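Putative polyketide synthase (Brevibacillus brevis, PDB 6HP2) probably takes part in bacillaene biosynthesis as part of a polyketide synthase, of which this chain is the O-methyltransferase domain, seen here with S-adenosyl-L-homocysteine. Local coordinates at residues K79-R84 / P332-R337; F125-A130 / N152-K157; D158-L163 / F183-S188. All blocks are in the same frame, centred on the assembly; numbering follows the deposited sequence.

Overall arrangement
All three contacts are partly buried, none lying wholly in the core or on the surface. Contacts 1 and 2 both touch S-adenosyl-L-homocysteine, the first at its carboxylate and the second at its adenosine half, although the nearest atoms of the two contacts are about 12 Å apart. Contact 1 ties helix 70-88 to the loop after helix 316-326 by apolar and amide packing. Contacts 2 and 3 share the loop between strands 148-152 and 164-170 and touch each other. Contact 2 combines ring packing with polar grips on adenosine, whereas contact 3, one shell further out, fastens that loop to helix 179-188 through an asparagine.

Contact 1 of 3, residues K79-R84 / P332-R337; sequences KQVEMR and PKQQTR. With SAH (S-adenosyl-L-homocysteine), chain B.
Val81 CG1 stands anti to its backbone N (chi1 168°), while the bend at chi2 of Gln334 (-82°) carries CD round to meet it. The two side chains slide past each other in opposite directions. Val81 CG1 lies 3.4 Å from Gln334 CD, and also 3.4 Å from Gln334 NE2, so the methyl group rests against the body of the amide and not merely at one end. A branched apolar residue suits this place: it packs on the amide without competing for its polar atoms, and Gln334 NE2 is hydrogen-bonded to the backbone O of Glu78, in the helix that carries Val81. Pro332, preceded by a cis peptide bond, supplies the second apolar patch. Its CD sits 3.7 Å from Arg84 CB, and its CG is 4.3 Å from Val81 CG1, so the compact ring touches two residues nearly one helical turn apart, Val81 more loosely. Pro332 O accepts a further bond from Gln85 NE2. Beyond CB, Arg84 turns away from the proline; its chain runs extended from CG to NE, where a salt bridge to Asp109 positions the guanidinium. NH2 faces the ligand carboxylate, although its modelled approach to OXT is too short to be trusted. One flank of helix 70-88 thus packs on the C-terminal loop, while Arg84 carries the contact into the homocysteine end of the S-adenosyl-L-homocysteine pocket.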
loop_
_atom_site.group_PDB
_atom_site.type_symbol
_atom_site.label_atom_id
_atom_site.label_comp_id
_atom_site.label_asym_id
_atom_site.label_seq_id
_atom_site.Cartn_x
_atom_site.Cartn_y
_atom_site.Cartn_z
ATOM N N LYS A 79 -1.687 10.658 9.175
ATOM C CA LYS A 79 -0.560 9.757 9.057
ATOM C C LYS A 79 -0.707 8.849 7.866
ATOM O O LYS A 79 0.292 8.482 7.240
ATOM C CB LYS A 79 -0.398 8.959 10.362
ATOM C CG LYS A 79 -0.192 9.910 11.593
ATOM C CD LYS A 79 1.119 10.693 11.364
ATOM C CE LYS A 79 1.578 11.401 12.642
ATOM N NZ LYS A 79 0.956 12.734 12.815
ATOM N N GLN A 80 -1.923 8.466 7.537
ATOM C CA GLN A 80 -2.162 7.719 6.294
ATOM C C GLN A 80 -1.780 8.542 5.082
ATOM O O GLN A 80 -1.194 8.019 4.125
ATOM C CB GLN A 80 -3.637 7.313 6.216
ATOM C CG GLN A 80 -3.956 6.244 7.263
ATOM C CD GLN A 80 -5.374 5.874 7.277
ATOM O OE1 GLN A 80 -6.236 6.750 7.313
ATOM N NE2 GLN A 80 -5.653 4.577 7.227
ATOM N N VAL A 81 -2.113 9.831 5.102
ATOM C CA VAL A 81 -1.693 10.700 4.026
ATOM C C VAL A 81 -0.166 10.833 4.019
ATOM O O VAL A 81 0.463 10.844 2.966
ATOM C CB VAL A 81 -2.378 12.062 4.173
ATOM C CG1 VAL A 81 -1.727 13.059 3.235
ATOM C CG2 VAL A 81 -3.940 11.928 3.898
ATOM N N GLU A 82 0.430 11.046 5.179
ATOM C CA GLU A 82 1.874 11.272 5.231
ATOM C C GLU A 82 2.615 10.098 4.601
ATOM O O GLU A 82 3.547 10.276 3.815
ATOM C CB GLU A 82 2.301 11.450 6.681
ATOM C CG GLU A 82 3.858 11.553 6.858
ATOM C CD GLU A 82 4.256 11.333 8.313
ATOM O OE1 GLU A 82 4.224 12.338 9.044
ATOM O OE2 GLU A 82 4.553 10.158 8.721
ATOM N N MET A 83 2.230 8.880 4.967
ATOM C CA MET A 83 2.894 7.696 4.427
ATOM C C MET A 83 2.785 7.622 2.914
ATOM O O MET A 83 3.748 7.292 2.219
ATOM C CB MET A 83 2.305 6.438 5.031
ATOM C CG MET A 83 2.968 5.164 4.516
ATOM S SD MET A 83 2.455 3.675 5.468
ATOM C CE MET A 83 0.720 3.552 5.150
ATOM N N ARG A 84 1.607 7.869 2.382
ATOM C CA ARG A 84 1.440 7.914 0.925
ATOM C C ARG A 84 2.274 9.019 0.294
ATOM O O ARG A 84 2.800 8.843 -0.807
ATOM C CB ARG A 84 -0.046 8.085 0.609
ATOM C CG ARG A 84 -0.822 6.804 0.808
ATOM C CD ARG A 84 -2.341 7.075 0.690
ATOM N NE ARG A 84 -3.078 5.831 0.464
ATOM C CZ ARG A 84 -3.340 4.935 1.419
ATOM N NH1 ARG A 84 -2.884 5.113 2.678
ATOM N NH2 ARG A 84 -4.024 3.864 1.098
ATOM N N PRO A 332 -0.434 12.590 -1.795
ATOM C CA PRO A 332 -1.674 13.385 -1.769
ATOM C C PRO A 332 -1.413 14.706 -1.087
ATOM O O PRO A 332 -0.293 14.939 -0.677
ATOM C CB PRO A 332 -2.653 12.536 -0.941
ATOM C CG PRO A 332 -1.953 11.248 -0.605
ATOM C CD PRO A 332 -0.466 11.482 -0.811
ATOM N N LYS A 333 -2.438 15.538 -0.952
ATOM C CA LYS A 333 -2.417 16.735 -0.121
ATOM C C LYS A 333 -3.147 16.456 1.191
ATOM O O LYS A 333 -4.081 15.653 1.241
ATOM C CB LYS A 333 -3.079 17.916 -0.846
ATOM C CG LYS A 333 -2.578 18.142 -2.267
ATOM C CD LYS A 333 -1.094 18.509 -2.321
ATOM C CE LYS A 333 -0.603 18.663 -3.766
ATOM N NZ LYS A 333 0.724 19.372 -3.921
ATOM N N GLN A 334 -2.725 17.123 2.258
ATOM C CA GLN A 334 -3.415 16.991 3.535
ATOM C C GLN A 334 -4.686 17.830 3.511
ATOM O O GLN A 334 -4.720 18.894 2.892
ATOM C CB GLN A 334 -2.520 17.437 4.688
ATOM C CG GLN A 334 -1.342 16.522 4.935
ATOM C CD GLN A 334 -1.718 15.308 5.784
ATOM O OE1 GLN A 334 -2.908 15.045 6.074
ATOM N NE2 GLN A 334 -0.727 14.548 6.152
ATOM N N GLN A 335 -5.731 17.326 4.160
ATOM C CA GLN A 335 -6.984 18.061 4.280
ATOM C C GLN A 335 -6.808 19.241 5.232
ATOM O O GLN A 335 -6.049 19.179 6.200
ATOM C CB GLN A 335 -8.092 17.131 4.777
ATOM C CG GLN A 335 -9.479 17.732 4.740
ATOM C CD GLN A 335 -10.568 16.720 5.060
ATOM O OE1 GLN A 335 -10.288 15.540 5.294
ATOM N NE2 GLN A 335 -11.821 17.177 5.067
ATOM N N THR A 336 -7.511 20.334 4.936
ATOM C CA THR A 336 -7.408 21.558 5.723
ATOM C C THR A 336 -8.799 22.125 5.960
ATOM O O THR A 336 -9.714 21.911 5.161
ATOM C CB THR A 336 -6.532 22.610 5.026
ATOM O OG1 THR A 336 -5.392 21.969 4.439
ATOM C CG2 THR A 336 -6.061 23.665 6.017
ATOM N N ARG A 337 -8.945 22.850 7.073
ATOM C CA ARG A 337 -10.225 23.445 7.447
ATOM C C ARG A 337 -10.401 24.804 6.794
ATOM O O ARG A 337 -9.459 25.592 6.750
ATOM C CB ARG A 337 -10.329 23.595 8.969
ATOM C CG ARG A 337 -10.336 22.281 9.707
ATOM C CD ARG A 337 -10.621 22.484 11.192
ATOM N NE ARG A 337 -10.781 21.206 11.861
ATOM C CZ ARG A 337 -10.795 21.045 13.189
ATOM N NH1 ARG A 337 -10.641 22.067 13.999
ATOM N NH2 ARG A 337 -10.908 19.839 13.698
HETATM N N SAH B . -5.155 0.203 -1.529
HETATM C CA SAH B . -6.371 0.507 -0.780
HETATM C CB SAH B . -7.030 -0.748 -0.222
HETATM C CG SAH B . -6.107 -1.715 0.497
HETATM S SD SAH B . -7.053 -3.051 1.286
HETATM C C SAH B . -6.006 1.474 0.319
HETATM O O SAH B . -6.871 1.910 1.078
HETATM O OXT SAH B . -4.840 1.835 0.437
HETATM C "C5'" SAH B . -6.665 -4.356 0.095
HETATM C "C4'" SAH B . -7.343 -4.130 -1.255
HETATM O "O4'" SAH B . -6.858 -5.129 -2.179
HETATM C "C3'" SAH B . -8.883 -4.397 -1.179
HETATM O "O3'" SAH B . -9.473 -3.347 -1.962
HETATM C "C2'" SAH B . -9.111 -5.758 -1.834
HETATM O "O2'" SAH B . -10.346 -5.916 -2.466
HETATM C "C1'" SAH B . -7.941 -5.768 -2.843
HETATM N N9 SAH B . -7.532 -7.079 -3.341
HETATM C C8 SAH B . -7.113 -8.166 -2.628
HETATM N N7 SAH B . -6.900 -9.146 -3.510
HETATM C C5 SAH B . -7.117 -8.678 -4.762
HETATM C C6 SAH B . -7.053 -9.242 -6.030
HETATM N N6 SAH B . -6.655 -10.490 -6.274
HETATM N N1 SAH B . -7.333 -8.463 -7.114
HETATM C C2 SAH B . -7.776 -7.163 -6.963
HETATM N N3 SAH B . -7.867 -6.627 -5.704
HETATM C C4 SAH B . -7.588 -7.384 -4.635
#

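Contact 2 of 3, residues F125-A130 / N152-K157. With SAH (S-adenosyl-L-homocysteine), chain B.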
loop_
_atom_site.group_PDB
_atom_site.type_symbol
_atom_site.label_atom_id
_atom_site.label_comp_id
_atom_site.label_asym_id
_atom_site.label_seq_id
_atom_site.Cartn_x
_atom_site.Cartn_y
_atom_site.Cartn_z
ATOM N N PHE A 125 -8.587 -1.755 -9.916
ATOM C CA PHE A 125 -9.113 -3.098 -9.799
ATOM C C PHE A 125 -9.350 -3.315 -8.301
ATOM O O PHE A 125 -8.465 -3.012 -7.477
ATOM C CB PHE A 125 -8.160 -4.183 -10.281
ATOM C CG PHE A 125 -8.220 -4.521 -11.736
ATOM C CD1 PHE A 125 -8.685 -3.633 -12.681
ATOM C CD2 PHE A 125 -7.840 -5.799 -12.155
ATOM C CE1 PHE A 125 -8.740 -3.967 -13.959
ATOM C CE2 PHE A 125 -7.884 -6.134 -13.476
ATOM C CZ PHE A 125 -8.351 -5.214 -14.377
ATOM N N THR A 126 -10.528 -3.850 -7.953
ATOM C CA THR A 126 -10.736 -4.413 -6.636
ATOM C C THR A 126 -11.572 -5.667 -6.758
ATOM O O THR A 126 -12.534 -5.715 -7.527
ATOM C CB THR A 126 -11.408 -3.457 -5.667
ATOM O OG1 THR A 126 -11.601 -4.149 -4.418
ATOM C CG2 THR A 126 -12.732 -2.897 -6.206
ATOM N N ILE A 127 -11.171 -6.717 -6.034
ATOM C CA ILE A 127 -11.886 -7.988 -6.141
ATOM C C ILE A 127 -13.174 -8.005 -5.347
ATOM O O ILE A 127 -13.978 -8.932 -5.515
ATOM C CB ILE A 127 -10.969 -9.141 -5.692
ATOM C CG1 ILE A 127 -11.496 -10.459 -6.226
ATOM C CG2 ILE A 127 -10.811 -9.137 -4.165
ATOM C CD1 ILE A 127 -10.461 -11.529 -6.269
ATOM N N THR A 128 -13.405 -6.998 -4.514
ATOM C CA THR A 128 -14.618 -6.882 -3.696
ATOM C C THR A 128 -15.664 -6.073 -4.461
ATOM O O THR A 128 -15.492 -4.873 -4.705
ATOM C CB THR A 128 -14.272 -6.209 -2.367
ATOM O OG1 THR A 128 -13.092 -6.821 -1.807
ATOM C CG2 THR A 128 -15.435 -6.296 -1.386
ATOM N N LYS A 129 -16.749 -6.735 -4.846
ATOM C CA LYS A 129 -17.796 -6.074 -5.611
ATOM C C LYS A 129 -18.284 -4.814 -4.926
ATOM O O LYS A 129 -18.405 -3.774 -5.575
ATOM C CB LYS A 129 -18.953 -7.040 -5.838
ATOM C CG LYS A 129 -19.946 -6.606 -6.896
ATOM C CD LYS A 129 -20.853 -7.780 -7.295
ATOM C CE LYS A 129 -21.658 -7.485 -8.553
ATOM N NZ LYS A 129 -22.809 -6.585 -8.282
ATOM N N ALA A 130 -18.611 -4.893 -3.618
ATOM C CA ALA A 130 -19.168 -3.727 -2.928
ATOM C C ALA A 130 -18.220 -2.530 -2.981
ATOM O O ALA A 130 -18.648 -1.373 -3.007
ATOM C CB ALA A 130 -19.487 -4.074 -1.481
ATOM N N ASN A 152 -14.415 -4.471 -10.969
ATOM C CA ASN A 152 -14.518 -5.565 -9.995
ATOM C C ASN A 152 -13.816 -6.766 -10.623
ATOM O O ASN A 152 -14.430 -7.563 -11.320
ATOM C CB ASN A 152 -15.985 -5.881 -9.692
ATOM C CG ASN A 152 -16.099 -6.986 -8.651
ATOM O OD1 ASN A 152 -15.145 -7.244 -7.840
ATOM N ND2 ASN A 152 -17.135 -7.668 -8.691
ATOM N N LYS A 153 -12.494 -6.850 -10.478
ATOM C CA LYS A 153 -11.707 -7.851 -11.176
ATOM C C LYS A 153 -10.570 -8.312 -10.270
ATOM O O LYS A 153 -10.199 -7.631 -9.307
ATOM C CB LYS A 153 -11.079 -7.298 -12.475
ATOM C CG LYS A 153 -12.085 -6.989 -13.607
ATOM C CD LYS A 153 -12.885 -8.173 -14.033
ATOM C CE LYS A 153 -13.914 -7.789 -15.102
ATOM N NZ LYS A 153 -14.836 -8.917 -15.416
ATOM N N ASP A 154 -9.990 -9.445 -10.633
ATOM C CA ASP A 154 -8.938 -10.127 -9.867
ATOM C C ASP A 154 -7.589 -9.844 -10.569
ATOM O O ASP A 154 -7.354 -10.272 -11.697
ATOM C CB ASP A 154 -9.261 -11.615 -9.800
ATOM C CG ASP A 154 -8.165 -12.440 -9.115
ATOM O OD1 ASP A 154 -7.030 -11.972 -8.861
ATOM O OD2 ASP A 154 -8.455 -13.607 -8.816
ATOM N N SER A 155 -6.734 -9.066 -9.912
ATOM C CA SER A 155 -5.502 -8.603 -10.514
ATOM C C SER A 155 -4.495 -9.735 -10.753
ATOM O O SER A 155 -3.479 -9.503 -11.427
ATOM C CB SER A 155 -4.866 -7.563 -9.620
ATOM O OG SER A 155 -5.665 -6.460 -9.429
ATOM N N SER A 156 -4.745 -10.941 -10.238
ATOM C CA SER A 156 -3.893 -12.101 -10.478
ATOM C C SER A 156 -4.389 -12.952 -11.621
ATOM O O SER A 156 -3.752 -13.959 -11.948
ATOM C CB SER A 156 -3.765 -12.968 -9.197
ATOM O OG SER A 156 -4.951 -13.661 -8.884
ATOM N N LYS A 157 -5.505 -12.587 -12.241
ATOM C CA LYS A 157 -6.097 -13.429 -13.277
ATOM C C LYS A 157 -6.627 -12.622 -14.464
ATOM O O LYS A 157 -6.486 -13.043 -15.614
ATOM C CB LYS A 157 -7.252 -14.255 -12.731
ATOM C CG LYS A 157 -6.853 -15.223 -11.625
ATOM C CD LYS A 157 -7.968 -16.176 -11.270
ATOM C CE LYS A 157 -7.576 -17.064 -10.088
ATOM N NZ LYS A 157 -6.251 -17.742 -10.253
HETATM N N SAH B . -5.155 0.203 -1.529
HETATM C CA SAH B . -6.371 0.507 -0.780
HETATM C CB SAH B . -7.030 -0.748 -0.222
HETATM C CG SAH B . -6.107 -1.715 0.497
HETATM S SD SAH B . -7.053 -3.051 1.286
HETATM C C SAH B . -6.006 1.474 0.319
HETATM O O SAH B . -6.871 1.910 1.078
HETATM O OXT SAH B . -4.840 1.835 0.437
HETATM C "C5'" SAH B . -6.665 -4.356 0.095
HETATM C "C4'" SAH B . -7.343 -4.130 -1.255
HETATM O "O4'" SAH B . -6.858 -5.129 -2.179
HETATM C "C3'" SAH B . -8.883 -4.397 -1.179
HETATM O "O3'" SAH B . -9.473 -3.347 -1.962
HETATM C "C2'" SAH B . -9.111 -5.758 -1.834
HETATM O "O2'" SAH B . -10.346 -5.916 -2.466
HETATM C "C1'" SAH B . -7.941 -5.768 -2.843
HETATM N N9 SAH B . -7.532 -7.079 -3.341
HETATM C C8 SAH B . -7.113 -8.166 -2.628
HETATM N N7 SAH B . -6.900 -9.146 -3.510
HETATM C C5 SAH B . -7.117 -8.678 -4.762
HETATM C C6 SAH B . -7.053 -9.242 -6.030
HETATM N N6 SAH B . -6.655 -10.490 -6.274
HETATM N N1 SAH B . -7.333 -8.463 -7.114
HETATM C C2 SAH B . -7.776 -7.163 -6.963
HETATM N N3 SAH B . -7.867 -6.627 -5.704
HETATM C C4 SAH B . -7.588 -7.384 -4.635
#
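Phe125 lays one face of its ring beneath Lys153, whose CB sits 3.7 Å from the ring centroid and 21° off its normal, a CH-pi contact displaced toward the rim. The aliphatic root of a lysine suits this place, since it can pack on the ring while the rest of the chain leads away. Beside it, Ser155 OG, hydrogen-bonded to Phe102 O, comes 3.5 Å from Phe125 CB. Asn152 buries more surface here than Phe125 or Lys153: its side chain crosses that of Lys129 at about a right angle, and its CA makes a CH...O contact of 3.2 Å to Thr126 O. The same carbonyl receives a weak bond from Lys153 N. The contact lies at the C-terminal ends of neighbouring parallel strands, 121-126 and 148-152, in the Rossmann-like sheet of a class I methyltransferase, where the adenosine of the ligand is held. Ser155 N donates to N1 of the ligand in a nearly straight bond of 2.9 Å (174°). Ligand N6 in turn donates to Asp154 OD1 over 3.0 Å, so the adenine is read at both an acceptor and a donor. Ser156 N closes an Asx turn onto OD1, and Ser156 OG bonds the same atom from the same face of the carboxylate plane. Ile127 offers CB and CG2 to the adenine, its CD1 lying 3.7 Å from Asp154 CB. On the ribose, Thr128 OG1 hydrogen-bonds O2' at 3.0 Å.

Contact 3 of 3, residues D158-L163 / F183-S188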
loop_
_atom_site.group_PDB
_atom_site.type_symbol
_atom_site.label_atom_id
_atom_site.label_comp_id
_atom_site.label_asym_id
_atom_site.label_seq_id
_atom_site.Cartn_x
_atom_site.Cartn_y
_atom_site.Cartn_z
ATOM N N ASP A 158 -7.273 -11.485 -14.192
ATOM C CA ASP A 158 -7.815 -10.622 -15.249
ATOM C C ASP A 158 -6.756 -9.629 -15.722
ATOM O O ASP A 158 -6.255 -8.837 -14.923
ATOM C CB ASP A 158 -9.032 -9.878 -14.729
ATOM C CG ASP A 158 -10.164 -10.828 -14.290
ATOM O OD1 ASP A 158 -10.589 -11.648 -15.110
ATOM O OD2 ASP A 158 -10.576 -10.774 -13.125
ATOM N N ALA A 159 -6.460 -9.639 -17.020
ATOM C CA ALA A 159 -5.412 -8.778 -17.556
ATOM C C ALA A 159 -5.804 -7.322 -17.364
ATOM O O ALA A 159 -6.958 -6.957 -17.551
ATOM C CB ALA A 159 -5.186 -9.067 -19.049
ATOM N N PHE A 160 -4.874 -6.508 -16.895
ATOM C CA PHE A 160 -5.131 -5.074 -16.780
ATOM C C PHE A 160 -5.379 -4.515 -18.189
ATOM O O PHE A 160 -4.808 -5.016 -19.165
ATOM C CB PHE A 160 -3.956 -4.327 -16.126
ATOM C CG PHE A 160 -3.568 -4.799 -14.783
ATOM C CD1 PHE A 160 -4.497 -5.001 -13.802
ATOM C CD2 PHE A 160 -2.229 -5.018 -14.466
ATOM C CE1 PHE A 160 -4.104 -5.398 -12.584
ATOM C CE2 PHE A 160 -1.868 -5.440 -13.245
ATOM C CZ PHE A 160 -2.792 -5.611 -12.286
ATOM N N PRO A 161 -6.312 -3.577 -18.353
ATOM C CA PRO A 161 -6.773 -3.259 -19.705
ATOM C C PRO A 161 -5.851 -2.356 -20.488
ATOM O O PRO A 161 -5.992 -2.312 -21.708
ATOM C CB PRO A 161 -8.134 -2.596 -19.471
ATOM C CG PRO A 161 -8.039 -2.031 -18.121
ATOM C CD PRO A 161 -7.156 -2.956 -17.331
ATOM N N ASP A 162 -4.888 -1.682 -19.865
ATOM C CA ASP A 162 -4.134 -0.640 -20.575
ATOM C C ASP A 162 -2.650 -0.745 -20.230
ATOM O O ASP A 162 -2.195 -1.681 -19.575
ATOM C CB ASP A 162 -4.697 0.739 -20.227
ATOM C CG ASP A 162 -4.628 1.721 -21.394
ATOM O OD1 ASP A 162 -3.743 1.589 -22.245
ATOM O OD2 ASP A 162 -5.461 2.637 -21.430
ATOM N N LEU A 163 -1.873 0.218 -20.721
ATOM C CA LEU A 163 -0.468 0.372 -20.374
ATOM C C LEU A 163 -0.351 1.600 -19.500
ATOM O O LEU A 163 -1.023 2.606 -19.757
ATOM C CB LEU A 163 0.408 0.519 -21.608
ATOM C CG LEU A 163 0.836 -0.753 -22.350
ATOM C CD1 LEU A 163 1.893 -1.499 -21.550
ATOM C CD2 LEU A 163 -0.333 -1.655 -22.630
ATOM N N PHE A 183 2.410 -10.435 -10.891
ATOM C CA PHE A 183 3.541 -9.624 -11.385
ATOM C C PHE A 183 3.773 -9.803 -12.866
ATOM O O PHE A 183 4.335 -8.922 -13.502
ATOM C CB PHE A 183 4.809 -9.887 -10.538
ATOM C CG PHE A 183 4.795 -9.076 -9.263
ATOM C CD1 PHE A 183 5.327 -7.815 -9.238
ATOM C CD2 PHE A 183 4.209 -9.573 -8.071
ATOM C CE1 PHE A 183 5.270 -7.062 -8.086
ATOM C CE2 PHE A 183 4.138 -8.768 -6.912
ATOM C CZ PHE A 183 4.684 -7.548 -6.924
ATOM N N GLN A 184 3.300 -10.904 -13.459
ATOM C CA GLN A 184 3.210 -10.962 -14.906
ATOM C C GLN A 184 2.300 -9.856 -15.408
ATOM O O GLN A 184 2.644 -9.132 -16.352
ATOM C CB GLN A 184 2.702 -12.335 -15.352
ATOM C CG GLN A 184 2.456 -12.471 -16.820
ATOM C CD GLN A 184 3.744 -12.491 -17.617
ATOM O OE1 GLN A 184 4.818 -12.621 -17.056
ATOM N NE2 GLN A 184 3.633 -12.349 -18.900
ATOM N N ASN A 185 1.140 -9.712 -14.763
ATOM C CA ASN A 185 0.151 -8.708 -15.121
ATOM C C ASN A 185 0.735 -7.316 -14.978
ATOM O O ASN A 185 0.633 -6.490 -15.887
ATOM C CB ASN A 185 -1.110 -8.893 -14.246
ATOM C CG ASN A 185 -2.401 -8.405 -14.924
ATOM O OD1 ASN A 185 -2.412 -7.955 -16.081
ATOM N ND2 ASN A 185 -3.503 -8.521 -14.209
ATOM N N ILE A 186 1.401 -7.064 -13.868
ATOM C CA ILE A 186 1.969 -5.739 -13.604
ATOM C C ILE A 186 3.039 -5.400 -14.635
ATOM O O ILE A 186 3.004 -4.340 -15.287
ATOM C CB ILE A 186 2.544 -5.695 -12.184
ATOM C CG1 ILE A 186 1.424 -5.758 -11.146
ATOM C CG2 ILE A 186 3.519 -4.457 -11.990
ATOM C CD1 ILE A 186 1.946 -5.904 -9.740
ATOM N N SER A 187 3.971 -6.330 -14.848
ATOM C CA SER A 187 5.097 -6.047 -15.736
ATOM C C SER A 187 4.644 -5.866 -17.177
ATOM O O SER A 187 5.191 -5.031 -17.915
ATOM C CB SER A 187 6.128 -7.190 -15.640
ATOM O OG SER A 187 7.259 -6.884 -16.424
ATOM N N SER A 188 3.700 -6.700 -17.620
ATOM C CA SER A 188 3.167 -6.630 -18.950
ATOM C C SER A 188 2.415 -5.337 -19.211
ATOM O O SER A 188 2.299 -4.973 -20.367
ATOM C CB SER A 188 2.228 -7.811 -19.200
ATOM O OG SER A 188 2.972 -8.987 -19.403
#
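Asn185 projects from helix 179-188 onto Phe160 and the backbone around it, joining two parts of the Rossmann-like methyltransferase domain: the loop that leads into strand 164-170 and the helix that follows that strand. Its CB points toward the loop, and chi1 of -152°, CG anti to the backbone N, sets CG over the ring. CB itself meets the rim of the phenylalanine, 3.7 Å from Phe160 CE2. One bond further, CG lies 3.4 Å from Phe160 CD2 and equally near CE2, and from here the amide is stacked on the ring, the two planes only 6° apart. At the tip the amide divides its work. OD1 accepts from Phe160 N over 3.0 Å, a nearly straight bond (169°) that lies in the carbonyl plane and uses a lone pair. ND2 sits 3.4 Å above the Phe160 ring plane, over its centre; since the planes are almost parallel, its N-H bonds run across the ring instead of pointing into it. They serve backbone carbonyls: ND2 donates to Asp158 O at 2.9 Å, from above that carbonyl's plane, and also to Ser155 O. Asparagine suits this place because one short, flat group offers an acceptor, a donor and a face for stacking, binding residues on both sides of Ala159. The ring is fixed from other directions too: Phe125 packs against it edge-to-face, and Ile186 CA lies at its edge. Asp158 OD2 accepts from Asp154 N, a link to the adenine-binding turn. At the far end of the contact, Leu163 brings CD1 to 3.7 Å from Ser188 O, the carbonyl of the last residue of the helix.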